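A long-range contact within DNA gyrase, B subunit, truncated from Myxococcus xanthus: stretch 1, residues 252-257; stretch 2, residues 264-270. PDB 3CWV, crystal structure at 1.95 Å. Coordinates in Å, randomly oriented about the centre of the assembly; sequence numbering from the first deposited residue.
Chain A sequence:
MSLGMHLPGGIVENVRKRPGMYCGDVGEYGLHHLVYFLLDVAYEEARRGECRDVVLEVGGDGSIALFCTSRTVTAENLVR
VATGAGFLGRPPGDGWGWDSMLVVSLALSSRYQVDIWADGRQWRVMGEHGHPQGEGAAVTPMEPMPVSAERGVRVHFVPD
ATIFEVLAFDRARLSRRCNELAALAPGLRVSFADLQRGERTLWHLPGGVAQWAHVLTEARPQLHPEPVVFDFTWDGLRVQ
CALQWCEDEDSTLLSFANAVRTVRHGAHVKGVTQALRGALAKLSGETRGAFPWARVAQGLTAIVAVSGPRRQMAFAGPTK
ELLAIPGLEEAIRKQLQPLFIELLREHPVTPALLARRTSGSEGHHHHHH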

# COMPACT_ATOMS: atom_id res chain seq x y z
N THR A 252 -7.01 -16.61 7.98
CA THR A 252 -6.14 -15.54 7.53
C THR A 252 -6.83 -14.19 7.76
O THR A 252 -7.96 -13.99 7.31
N LEU A 253 -6.16 -13.29 8.47
CA LEU A 253 -6.70 -11.94 8.70
C LEU A 253 -5.60 -10.93 8.38
O LEU A 253 -4.61 -10.83 9.10
N LEU A 254 -5.76 -10.21 7.26
CA LEU A 254 -4.80 -9.20 6.81
C LEU A 254 -5.43 -7.83 6.98
O LEU A 254 -6.53 -7.60 6.48
N SER A 255 -4.76 -6.92 7.68
CA SER A 255 -5.33 -5.57 7.84
C SER A 255 -4.30 -4.53 7.47
O SER A 255 -3.09 -4.77 7.61
N PHE A 256 -4.77 -3.39 6.96
CA PHE A 256 -3.90 -2.34 6.44
C PHE A 256 -4.43 -0.98 6.84
O PHE A 256 -5.63 -0.82 6.99
N ALA A 257 -3.54 -0.01 7.01
CA ALA A 257 -3.94 1.40 7.09
C ALA A 257 -3.06 2.11 6.10
O ALA A 257 -1.82 2.00 6.15
N ARG A 264 -0.98 -6.16 14.14
CA ARG A 264 -1.78 -6.38 15.35
C ARG A 264 -3.15 -5.69 15.27
O ARG A 264 -3.81 -5.41 16.29
N HIS A 265 -3.58 -5.42 14.05
CA HIS A 265 -4.97 -5.07 13.77
C HIS A 265 -5.36 -3.77 14.46
O HIS A 265 -4.70 -2.77 14.24
N GLY A 266 -6.42 -3.76 15.25
CA GLY A 266 -6.88 -2.51 15.84
C GLY A 266 -8.30 -2.16 15.47
O GLY A 266 -9.11 -3.03 15.13
N ALA A 267 -8.60 -0.87 15.51
CA ALA A 267 -9.98 -0.39 15.48
C ALA A 267 -10.74 -0.72 14.19
O ALA A 267 -11.93 -0.98 14.23
N HIS A 268 -10.03 -0.70 13.05
CA HIS A 268 -10.64 -1.03 11.76
C HIS A 268 -11.11 -2.50 11.76
O HIS A 268 -12.26 -2.80 11.41
N VAL A 269 -10.25 -3.39 12.24
CA VAL A 269 -10.56 -4.80 12.30
C VAL A 269 -11.64 -5.09 13.36
O VAL A 269 -12.61 -5.80 13.07
N LYS A 270 -11.48 -4.54 14.56
CA LYS A 270 -12.46 -4.77 15.61
C LYS A 270 -13.86 -4.30 15.24
O LYS A 270 -14.84 -4.93 15.61

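The contact sets a strand, residues 252-257, against a loop that runs into the first turn of a helix, and three residues carry most of it: Ser 255, His 265 and Leu 253. The strand follows the usual alternation. Leu 253 and Ser 255 point toward the second stretch, whereas Leu 254 and Phe 256 point away.

Ser 255 lies at the centre, with Ser 255 CA 6.0 Å from His 265 CA, the nearest backbone approach. Its p rotamer (chi1 55°) brings OG within 2.7 Å of His 265 ND1, a short hydrogen bond in which either partner could be the donor. The hydroxyl lies near the plane of the imidazole, where the nitrogen lone pair or N-H is directed. The small serine side chain also serves apolar packing: its CB sits 3.3 Å from Val 269 CG2 and 3.4 Å from His 268 CE1.

His 265 starts from a CA-to-CB bond that points sideways, but with chi1 at -52° (m), the end of the side chain comes nearer the strand. While its edge meets the serine, one face is covered by Leu 253, a t rotamer; Leu 253 CG lies 3.7 Å from His 265 CE1 and makes an off-centre CH-pi contact. Leu 253 CD2 also reaches Val 269 CG1 at 3.9 Å, so the leucine bridges the loop imidazole and the helix.

From that helix, His 268 (p) and Val 269 (t) both point toward the strand. His 268 ND1 comes to 3.3 Å from Phe 256 O, while its NE2 donates a weak 3.3 Å hydrogen bond to His 265 O, tying the ring back to its own loop. Gly 266, at the N-cap position, has backbone angles that call for glycine regardless of the strand. The rule here is economical: a small polar residue meets the ring edge, and aliphatic groups pack against one face.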

# COMPACT_ATOMS: atom_id res chain seq x y z
CB THR A 252 -5.75 -15.73 6.04
OG1 THR A 252 -4.92 -16.90 5.92
CG2 THR A 252 -4.99 -14.52 5.49
CB LEU A 253 -7.22 -11.80 10.13
CG LEU A 253 -7.96 -10.51 10.55
CD1 LEU A 253 -8.82 -9.97 9.45
CD2 LEU A 253 -8.80 -10.73 11.79
CB LEU A 254 -4.51 -9.39 5.32
CG LEU A 254 -3.45 -10.35 4.77
CD1 LEU A 254 -2.93 -11.40 5.75
CD2 LEU A 254 -3.91 -10.96 3.43
CB SER A 255 -5.85 -5.34 9.26
OG SER A 255 -4.84 -5.60 10.20
CB PHE A 256 -3.87 -2.38 4.90
CG PHE A 256 -3.37 -3.68 4.34
CD1 PHE A 256 -2.04 -3.83 3.99
CD2 PHE A 256 -4.23 -4.77 4.20
CE1 PHE A 256 -1.56 -5.04 3.48
CE2 PHE A 256 -3.78 -5.99 3.72
CZ PHE A 256 -2.44 -6.12 3.35
CB ALA A 257 -3.73 1.93 8.48
CB ARG A 264 -1.01 -6.01 16.63
CG ARG A 264 0.25 -6.88 16.83
CD ARG A 264 0.98 -6.59 18.17
NE ARG A 264 1.66 -5.30 18.15
CZ ARG A 264 1.21 -4.20 18.76
NH1 ARG A 264 1.90 -3.07 18.67
NH2 ARG A 264 0.11 -4.24 19.48
CB HIS A 265 -5.90 -6.27 14.05
CG HIS A 265 -5.46 -7.52 13.35
ND1 HIS A 265 -5.27 -7.56 11.99
CD2 HIS A 265 -5.11 -8.75 13.82
CE1 HIS A 265 -4.84 -8.77 11.64
NE2 HIS A 265 -4.74 -9.51 12.73
CB ALA A 267 -10.01 1.12 15.73
CB HIS A 268 -9.68 -0.74 10.58
CG HIS A 268 -8.30 -1.31 10.74
ND1 HIS A 268 -7.48 -1.60 9.67
CD2 HIS A 268 -7.58 -1.62 11.85
CE1 HIS A 268 -6.32 -2.06 10.11
NE2 HIS A 268 -6.36 -2.07 11.43
CB VAL A 269 -9.28 -5.60 12.58
CG1 VAL A 269 -9.57 -7.06 12.98
CG2 VAL A 269 -8.34 -5.52 11.36
CB LYS A 270 -12.02 -4.14 16.94
CG LYS A 270 -11.17 -5.09 17.79
CD LYS A 270 -12.00 -5.85 18.83
CE LYS A 270 -12.51 -4.89 19.91
NZ LYS A 270 -12.79 -5.56 21.23